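Local coordinates for like-Sm ribonucleoprotein core (Methanococcus vannielii SB, PDB 5MKI) that probably binds RNA, with sites for uridine monophosphate and calcium, as a ring of seven identical Sm-fold subunits, at residues V21-K24 with L28-G31; T17-Y22 with V42-A47. All coordinates share one frame; numbering follows the deposited sequence.

How the contacts relate
From the N terminus the chain passes the helix 9-13 and enters strand 18-23, from which both contacts start, sharing Val21 and Tyr22. Contact 1 closes the shorter loop: three residues separate 21-24 from 28-31, and the chain folds back as a beta hairpin. Contact 2 closes a longer one, from 17-22 to 42-47, and the loop of contact 1 falls within it, because strand 28-36 must be traversed before 42-44 is reached. Strand 28-36 pairs with both strand 18-23 and strand 42-44, and the curl of the sheet turns these two to face each other. The contact centres are 7 Å apart, and a probable hydrogen bond joins Val19 N to Gly31 O.

Contact 1: V21-K24 with L28-G31; sequences VYLK and LVKG
Val21 and Val29 face each other as an antiparallel hydrogen-bonded pair, each giving its N-H to the other's carbonyl. Both bonds are almost straight. Val21 N to Val29 O is 2.7 Å with an N-H...O angle of 172°. Val29 N to Val21 O is 2.9 Å at 177°. The side of the sheet that carries both valines is buried, covered further by Leu44 and, over Val29, by Leu60. Leu23 reaches over with CD1, which meets CG2 of Val29 at 3.8 Å, and Tyr69 of a neighbouring subunit packs on both residues.

The opposite side is more open, yet its side chains pack closer. There Tyr22 and Leu28 form the non-hydrogen-bonded pair, both partly exposed, their side chains running alongside each other in the same direction. With CG of Tyr22 anti to its carbonyl carbon (chi1 -66°), the CD2-CE2 flank of the ring lies along the leucine: CD2 is 3.6 Å from Leu28 CD1, CE2 is 3.6 Å from Leu28 CG, and the methyl approaches the ring obliquely. Tyr69 of the same chain also meets the tyrosine ring.

Beyond the pair Tyr22-Leu28 the strands part into the connecting loop, where exposed Lys24 turns its NZ to the carbonyls of Asp65 and Val67. Two adjoining strands, one apolar side turned inward and a short turn between them, make the beta hairpin that opens the sheet of the Sm fold.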
loop_
_atom_site.group_PDB
_atom_site.type_symbol
_atom_site.label_atom_id
_atom_site.label_comp_id
_atom_site.label_asym_id
_atom_site.label_seq_id
_atom_site.Cartn_x
_atom_site.Cartn_y
_atom_site.Cartn_z
ATOM N N VAL A 21 -11.577 17.459 -6.821
ATOM C CA VAL A 21 -10.723 16.321 -6.474
ATOM C C VAL A 21 -11.540 15.049 -6.645
ATOM O O VAL A 21 -12.483 14.805 -5.885
ATOM C CB VAL A 21 -10.175 16.422 -5.042
ATOM C CG1 VAL A 21 -9.224 15.221 -4.744
ATOM C CG2 VAL A 21 -9.456 17.738 -4.825
ATOM N N TYR A 22 -11.174 14.232 -7.630
ATOM C CA TYR A 22 -11.765 12.908 -7.821
ATOM C C TYR A 22 -11.052 11.868 -6.954
ATOM O O TYR A 22 -9.827 11.736 -7.012
ATOM C CB TYR A 22 -11.676 12.475 -9.284
ATOM C CG TYR A 22 -12.507 13.299 -10.247
ATOM C CD1 TYR A 22 -12.055 14.532 -10.713
ATOM C CD2 TYR A 22 -13.738 12.835 -10.702
ATOM C CE1 TYR A 22 -12.813 15.281 -11.601
ATOM C CE2 TYR A 22 -14.500 13.575 -11.599
ATOM C CZ TYR A 22 -14.035 14.798 -12.042
ATOM O OH TYR A 22 -14.794 15.539 -12.931
ATOM N N LEU A 23 -11.827 11.108 -6.189
ATOM C CA LEU A 23 -11.313 10.118 -5.258
ATOM C C LEU A 23 -11.474 8.711 -5.828
ATOM O O LEU A 23 -12.298 8.461 -6.711
ATOM C CB LEU A 23 -12.031 10.235 -3.915
ATOM C CG LEU A 23 -11.873 11.584 -3.210
ATOM C CD1 LEU A 23 -12.479 11.521 -1.798
ATOM C CD2 LEU A 23 -10.401 11.976 -3.155
ATOM N N LYS A 24 -10.676 7.781 -5.289
ATOM C CA LYS A 24 -10.638 6.420 -5.822
ATOM C C LYS A 24 -11.985 5.719 -5.725
ATOM O O LYS A 24 -12.281 4.830 -6.533
ATOM C CB LYS A 24 -9.579 5.600 -5.089
ATOM C CG LYS A 24 -8.159 5.982 -5.417
ATOM C CD LYS A 24 -7.197 5.252 -4.504
ATOM C CE LYS A 24 -5.764 5.373 -5.001
ATOM N NZ LYS A 24 -5.274 6.796 -4.952
ATOM N N LEU A 28 -16.556 12.838 -5.537
ATOM C CA LEU A 28 -16.032 14.105 -6.026
ATOM C C LEU A 28 -16.085 15.115 -4.890
ATOM O O LEU A 28 -17.153 15.341 -4.315
ATOM C CB LEU A 28 -16.852 14.633 -7.210
ATOM C CG LEU A 28 -16.485 14.261 -8.645
ATOM C CD1 LEU A 28 -16.824 12.802 -8.945
ATOM C CD2 LEU A 28 -17.185 15.213 -9.618
ATOM N N VAL A 29 -14.946 15.720 -4.565
ATOM C CA VAL A 29 -14.872 16.773 -3.558
ATOM C C VAL A 29 -14.459 18.055 -4.264
ATOM O O VAL A 29 -13.411 18.094 -4.917
ATOM C CB VAL A 29 -13.889 16.434 -2.424
ATOM C CG1 VAL A 29 -14.057 17.412 -1.292
ATOM C CG2 VAL A 29 -14.088 15.012 -1.938
ATOM N N LYS A 30 -15.272 19.098 -4.126
ATOM C CA LYS A 30 -15.072 20.368 -4.818
ATOM C C LYS A 30 -14.878 21.465 -3.785
ATOM O O LYS A 30 -15.626 21.529 -2.806
ATOM C CB LYS A 30 -16.271 20.687 -5.724
ATOM C CG LYS A 30 -16.247 22.083 -6.339
ATOM C CD LYS A 30 -17.574 22.445 -7.018
ATOM C CE LYS A 30 -18.031 23.863 -6.659
ATOM N NZ LYS A 30 -17.816 24.864 -7.765
ATOM N N GLY A 31 -13.882 22.323 -3.993
ATOM C CA GLY A 31 -13.630 23.380 -3.026
ATOM C C GLY A 31 -12.518 24.306 -3.474
ATOM O O GLY A 31 -11.939 24.148 -4.551
#

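Contact 2: T17-Y22 with V42-A47; sequences TNVTVY and VALENA
Leu44 forks between two valines of the facing strand, sending CD2 to Val19 and CD1 to Val21. Its chi1 of -61° sets CG anti to the carbonyl carbon, and the two methyls, fanned out from CG, reach the strand 18-22. The Val19 branch is the closer: CG2 of Val19 lies 3.7 Å from Leu44 CD2, the two side chains meeting at a slant. Val19 CG1 stands anti to the carbonyl carbon (chi1 -58°), which puts CG2, the branch that meets Leu44, between the backbone N and the carbonyl carbon. On the second branch, Leu44 CD1 comes 4.1 Å from Val21 CG2, again at an oblique angle.

That same Val21 methyl is also approached by Val42, whose CG2 is 4.3 Å away, a looser touch. All four CA-CB bonds point across the gap, and no hydrogen bond joins the segments. The axes of strands 18-22 and 42-44 stay 9.6 Å apart at their closest, with N-to-C directions 122° apart, so methyl groups rather than paired backbones bridge the distance. This is the interior of the small, strongly bent Sm fold, in which one antiparallel sheet curls until its own strands face each other across an apolar core.

Strand 67-71 and strand 57-62 border the same core: Val70 touches Val19 and Val21, and Val62 touches Val42 and Leu44. At Glu45 and Asn46 the chain turns a corner, separating 42-44 from the strand that follows. Asn18, just ahead of Val19, ligates calcium and Asn41, its side chain about 6 Å from that of Val42, binds UMP in structures of this protein, though neither ligand is bound to this chain here.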
loop_
_atom_site.group_PDB
_atom_site.type_symbol
_atom_site.label_atom_id
_atom_site.label_comp_id
_atom_site.label_asym_id
_atom_site.label_seq_id
_atom_site.Cartn_x
_atom_site.Cartn_y
_atom_site.Cartn_z
ATOM N N THR A 17 -8.209 29.105 -6.054
ATOM C CA THR A 17 -9.239 28.866 -7.052
ATOM C C THR A 17 -9.983 27.590 -6.673
ATOM O O THR A 17 -9.595 26.871 -5.744
ATOM C CB THR A 17 -8.654 28.757 -8.468
ATOM O OG1 THR A 17 -7.926 27.525 -8.601
ATOM C CG2 THR A 17 -7.724 29.933 -8.755
ATOM N N ASN A 18 -11.059 27.308 -7.403
ATOM C CA ASN A 18 -11.887 26.137 -7.144
ATOM C C ASN A 18 -11.372 24.928 -7.916
ATOM O O ASN A 18 -11.143 25.010 -9.129
ATOM C CB ASN A 18 -13.340 26.416 -7.526
ATOM C CG ASN A 18 -14.313 25.639 -6.679
ATOM O OD1 ASN A 18 -14.577 24.462 -6.927
ATOM N ND2 ASN A 18 -14.839 26.290 -5.652
ATOM N N VAL A 19 -11.192 23.803 -7.214
ATOM C CA VAL A 19 -10.736 22.576 -7.856
ATOM C C VAL A 19 -11.710 21.455 -7.531
ATOM O O VAL A 19 -12.443 21.500 -6.544
ATOM C CB VAL A 19 -9.297 22.192 -7.444
ATOM C CG1 VAL A 19 -8.342 23.345 -7.790
ATOM C CG2 VAL A 19 -9.228 21.811 -5.947
ATOM N N THR A 20 -11.722 20.456 -8.396
ATOM C CA THR A 20 -12.489 19.233 -8.209
ATOM C C THR A 20 -11.508 18.087 -7.991
ATOM O O THR A 20 -10.698 17.794 -8.874
ATOM C CB THR A 20 -13.376 18.959 -9.423
ATOM O OG1 THR A 20 -14.179 20.116 -9.670
ATOM C CG2 THR A 20 -14.282 17.759 -9.187
ATOM N N VAL A 21 -11.577 17.459 -6.821
ATOM C CA VAL A 21 -10.723 16.321 -6.474
ATOM C C VAL A 21 -11.540 15.049 -6.645
ATOM O O VAL A 21 -12.483 14.805 -5.885
ATOM C CB VAL A 21 -10.175 16.422 -5.042
ATOM C CG1 VAL A 21 -9.224 15.221 -4.744
ATOM C CG2 VAL A 21 -9.456 17.738 -4.825
ATOM N N TYR A 22 -11.174 14.232 -7.630
ATOM C CA TYR A 22 -11.765 12.908 -7.821
ATOM C C TYR A 22 -11.052 11.868 -6.954
ATOM O O TYR A 22 -9.827 11.736 -7.012
ATOM C CB TYR A 22 -11.676 12.475 -9.284
ATOM C CG TYR A 22 -12.507 13.299 -10.247
ATOM C CD1 TYR A 22 -12.055 14.532 -10.713
ATOM C CD2 TYR A 22 -13.738 12.835 -10.702
ATOM C CE1 TYR A 22 -12.813 15.281 -11.601
ATOM C CE2 TYR A 22 -14.500 13.575 -11.599
ATOM C CZ TYR A 22 -14.035 14.798 -12.042
ATOM O OH TYR A 22 -14.794 15.539 -12.931
ATOM N N VAL A 42 -4.498 17.815 0.369
ATOM C CA VAL A 42 -5.012 19.137 -0.003
ATOM C C VAL A 42 -5.961 19.650 1.078
ATOM O O VAL A 42 -6.770 18.895 1.638
ATOM C CB VAL A 42 -5.707 19.129 -1.386
ATOM C CG1 VAL A 42 -4.763 18.650 -2.485
ATOM C CG2 VAL A 42 -6.972 18.272 -1.374
ATOM N N ALA A 43 -5.846 20.942 1.387
ATOM C CA ALA A 43 -6.797 21.629 2.253
ATOM C C ALA A 43 -7.770 22.404 1.367
ATOM O O ALA A 43 -7.350 23.282 0.607
ATOM C CB ALA A 43 -6.083 22.562 3.228
ATOM N N LEU A 44 -9.055 22.060 1.444
ATOM C CA LEU A 44 -10.092 22.664 0.607
ATOM C C LEU A 44 -11.045 23.479 1.473
ATOM O O LEU A 44 -11.671 22.935 2.388
ATOM C CB LEU A 44 -10.881 21.600 -0.148
ATOM C CG LEU A 44 -10.138 20.700 -1.126
ATOM C CD1 LEU A 44 -11.037 19.553 -1.566
ATOM C CD2 LEU A 44 -9.667 21.534 -2.302
ATOM N N GLU A 45 -11.179 24.765 1.155
ATOM C CA GLU A 45 -12.038 25.681 1.896
ATOM C C GLU A 45 -13.426 25.742 1.265
ATOM O O GLU A 45 -13.559 25.757 0.039
ATOM C CB GLU A 45 -11.418 27.078 1.919
ATOM C CG GLU A 45 -12.100 28.047 2.851
ATOM C CD GLU A 45 -11.598 29.457 2.667
ATOM O OE1 GLU A 45 -11.955 30.077 1.639
ATOM O OE2 GLU A 45 -10.847 29.940 3.541
ATOM N N ASN A 46 -14.460 25.782 2.109
ATOM C CA ASN A 46 -15.847 25.846 1.636
ATOM C C ASN A 46 -16.121 24.739 0.614
ATOM O O ASN A 46 -16.495 24.986 -0.539
ATOM C CB ASN A 46 -16.167 27.233 1.061
ATOM C CG ASN A 46 -16.229 28.302 2.142
ATOM O OD1 ASN A 46 -16.637 28.034 3.271
ATOM N ND2 ASN A 46 -15.803 29.508 1.807
ATOM N N ALA A 47 -15.916 23.503 1.065
ATOM C CA ALA A 47 -15.896 22.352 0.175
ATOM C C ALA A 47 -17.261 21.680 0.096
ATOM O O ALA A 47 -18.076 21.744 1.018
ATOM C CB ALA A 47 -14.846 21.333 0.637
#